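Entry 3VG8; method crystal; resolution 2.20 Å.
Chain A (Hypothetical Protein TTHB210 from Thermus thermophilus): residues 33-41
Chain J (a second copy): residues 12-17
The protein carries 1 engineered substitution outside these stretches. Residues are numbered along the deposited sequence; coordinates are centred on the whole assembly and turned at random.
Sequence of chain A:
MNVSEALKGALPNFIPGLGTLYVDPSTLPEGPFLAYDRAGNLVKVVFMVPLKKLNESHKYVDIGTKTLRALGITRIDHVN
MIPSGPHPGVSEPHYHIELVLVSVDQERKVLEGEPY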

# COMPACT_ATOMS: atom_id res chain seq x y z
N PHE A 33 2.06 26.48 -23.37
CA PHE A 33 2.32 26.36 -24.81
C PHE A 33 3.82 26.58 -25.05
O PHE A 33 4.46 27.36 -24.34
CB PHE A 33 1.56 27.45 -25.58
CG PHE A 33 0.07 27.29 -25.56
CD1 PHE A 33 -0.65 27.43 -24.38
CD2 PHE A 33 -0.63 27.04 -26.74
CE1 PHE A 33 -2.04 27.33 -24.37
CE2 PHE A 33 -2.03 26.94 -26.74
CZ PHE A 33 -2.73 27.09 -25.55
N LEU A 34 4.39 25.88 -26.02
CA LEU A 34 5.79 26.07 -26.36
C LEU A 34 5.81 26.85 -27.68
O LEU A 34 5.18 26.45 -28.65
CB LEU A 34 6.53 24.73 -26.51
CG LEU A 34 6.56 23.85 -25.24
CD1 LEU A 34 7.54 22.69 -25.43
CD2 LEU A 34 6.98 24.69 -24.03
N ALA A 35 6.52 27.97 -27.69
CA ALA A 35 6.62 28.83 -28.86
C ALA A 35 8.01 28.76 -29.47
O ALA A 35 9.01 29.04 -28.81
CB ALA A 35 6.30 30.27 -28.48
N TYR A 36 8.07 28.38 -30.74
CA TYR A 36 9.33 28.24 -31.46
C TYR A 36 9.44 29.27 -32.58
O TYR A 36 8.42 29.75 -33.08
CB TYR A 36 9.40 26.86 -32.09
CG TYR A 36 9.53 25.73 -31.11
CD1 TYR A 36 10.79 25.22 -30.78
CD2 TYR A 36 8.40 25.16 -30.51
CE1 TYR A 36 10.93 24.18 -29.87
CE2 TYR A 36 8.54 24.11 -29.60
CZ TYR A 36 9.81 23.62 -29.29
OH TYR A 36 9.96 22.56 -28.42
N ASP A 37 10.66 29.60 -32.97
CA ASP A 37 10.84 30.54 -34.08
C ASP A 37 11.09 29.74 -35.35
O ASP A 37 11.50 28.58 -35.28
CB ASP A 37 12.03 31.45 -33.85
CG ASP A 37 13.33 30.70 -33.80
OD1 ASP A 37 13.38 29.55 -34.29
OD2 ASP A 37 14.34 31.25 -33.29
N ARG A 38 10.85 30.38 -36.49
CA ARG A 38 11.04 29.77 -37.81
C ARG A 38 12.09 28.66 -37.84
O ARG A 38 11.85 27.60 -38.40
CB ARG A 38 11.43 30.84 -38.82
CG ARG A 38 10.39 31.92 -39.00
CD ARG A 38 9.22 31.44 -39.84
NE ARG A 38 8.22 32.49 -39.96
CZ ARG A 38 7.11 32.39 -40.67
NH1 ARG A 38 6.85 31.27 -41.35
NH2 ARG A 38 6.25 33.40 -40.69
N ALA A 39 13.25 28.92 -37.24
CA ALA A 39 14.35 27.95 -37.22
C ALA A 39 14.23 26.77 -36.26
O ALA A 39 15.16 25.95 -36.17
CB ALA A 39 15.66 28.68 -36.95
N GLY A 40 13.13 26.67 -35.53
CA GLY A 40 12.97 25.55 -34.61
C GLY A 40 13.57 25.76 -33.24
O GLY A 40 13.75 24.80 -32.47
N ASN A 41 13.89 27.01 -32.92
CA ASN A 41 14.46 27.33 -31.61
C ASN A 41 13.31 27.62 -30.64
O ASN A 41 12.38 28.36 -30.97
CB ASN A 41 15.34 28.57 -31.71
CG ASN A 41 16.28 28.54 -32.90
OD1 ASN A 41 17.26 27.81 -32.91
ND2 ASN A 41 15.97 29.34 -33.91
N PRO J 12 15.56 15.64 -33.55
CA PRO J 12 14.27 16.14 -34.04
C PRO J 12 13.44 16.81 -32.94
O PRO J 12 13.55 16.46 -31.77
CB PRO J 12 13.60 14.88 -34.57
CG PRO J 12 14.18 13.80 -33.71
CD PRO J 12 15.63 14.18 -33.67
N ASN J 13 12.62 17.78 -33.34
CA ASN J 13 11.79 18.50 -32.38
C ASN J 13 10.73 17.60 -31.76
O ASN J 13 9.84 17.09 -32.44
CB ASN J 13 11.12 19.70 -33.05
CG ASN J 13 11.15 20.94 -32.18
OD1 ASN J 13 12.21 21.53 -31.93
ND2 ASN J 13 9.98 21.35 -31.71
N PHE J 14 10.83 17.42 -30.45
CA PHE J 14 9.93 16.59 -29.69
C PHE J 14 9.22 17.51 -28.71
O PHE J 14 9.87 18.27 -28.00
CB PHE J 14 10.77 15.52 -28.98
CG PHE J 14 10.00 14.62 -28.05
CD1 PHE J 14 9.72 15.03 -26.74
CD2 PHE J 14 9.59 13.36 -28.46
CE1 PHE J 14 9.05 14.18 -25.86
CE2 PHE J 14 8.91 12.50 -27.59
CZ PHE J 14 8.64 12.91 -26.29
N ILE J 15 7.89 17.48 -28.69
CA ILE J 15 7.13 18.35 -27.78
C ILE J 15 6.48 17.54 -26.67
O ILE J 15 5.69 16.64 -26.93
CB ILE J 15 6.03 19.16 -28.52
CG1 ILE J 15 6.66 20.31 -29.29
CG2 ILE J 15 5.01 19.71 -27.53
CD1 ILE J 15 7.60 19.88 -30.38
N PRO J 16 6.80 17.88 -25.40
CA PRO J 16 6.24 17.18 -24.24
C PRO J 16 4.73 17.05 -24.32
O PRO J 16 4.02 18.05 -24.37
CB PRO J 16 6.70 18.04 -23.07
CG PRO J 16 8.03 18.56 -23.56
CD PRO J 16 7.71 18.95 -24.97
N GLY J 17 4.25 15.82 -24.31
CA GLY J 17 2.83 15.60 -24.36
C GLY J 17 2.33 15.38 -25.78
O GLY J 17 1.20 14.97 -25.98

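A strand and turn of chain A (residues 33-41) meet an irregular segment of chain J (residues 12-17) in two copies of TTHB210. The two main chains stay well apart, with CA of Leu34(A) 8.0 Å from CA of Ile15(J) and CA of Gly40(A) 7.5 Å from CA of Asn13(J). No hydrogen bond crosses between them; 204 Å² is buried in all, and most of the closest contacts are made by side-chain atoms. Alternation along the strand selects Leu34(A) and Tyr36(A), whose CA-to-CB bonds point toward chain J, while Phe33(A) and Ala35(A) remain out of reach. Apolar packing begins with CD1 of Leu34(A), which rests 3.8 Å from CD of Pro16(J), an ordinary van der Waals distance, and lies 4.4 Å from CG2 of Ile15(J). The CA-to-CB bond of Ile15(J) points sideways, but the end of its side chain comes nearer, bringing CD1 to 4.1 Å from OH of Tyr36(A) and CG1 to 4.3 Å from CE2 of the same ring. Asn13(J) sets ND2 over one face of the Tyr36(A) ring, 3.3 Å from CZ, so a partly positive N-H of the amide can face the electron-rich ring. Its chi1 of -138° lies between the usual wells. On the same side chain, OD1 is 3.7 Å from O of Gly40(A); two oxygens, both acceptors, can only sit as neighbours here. Within chain A, N of Asp37(A) donates to O of Asn41(A) (2.9 Å), and N of Gly40(A) to O of Asp37(A) (2.5 Å). The Asp37(A) carboxylate braces this turn, OD1 accepting from N of Asn41(A) at 2.9 Å and OD2 from ND2 of Asn41(A) at 2.6 Å. Gly40(A) has phi/psi of 86/15°, where a CB would jam against the preceding carbonyl oxygen.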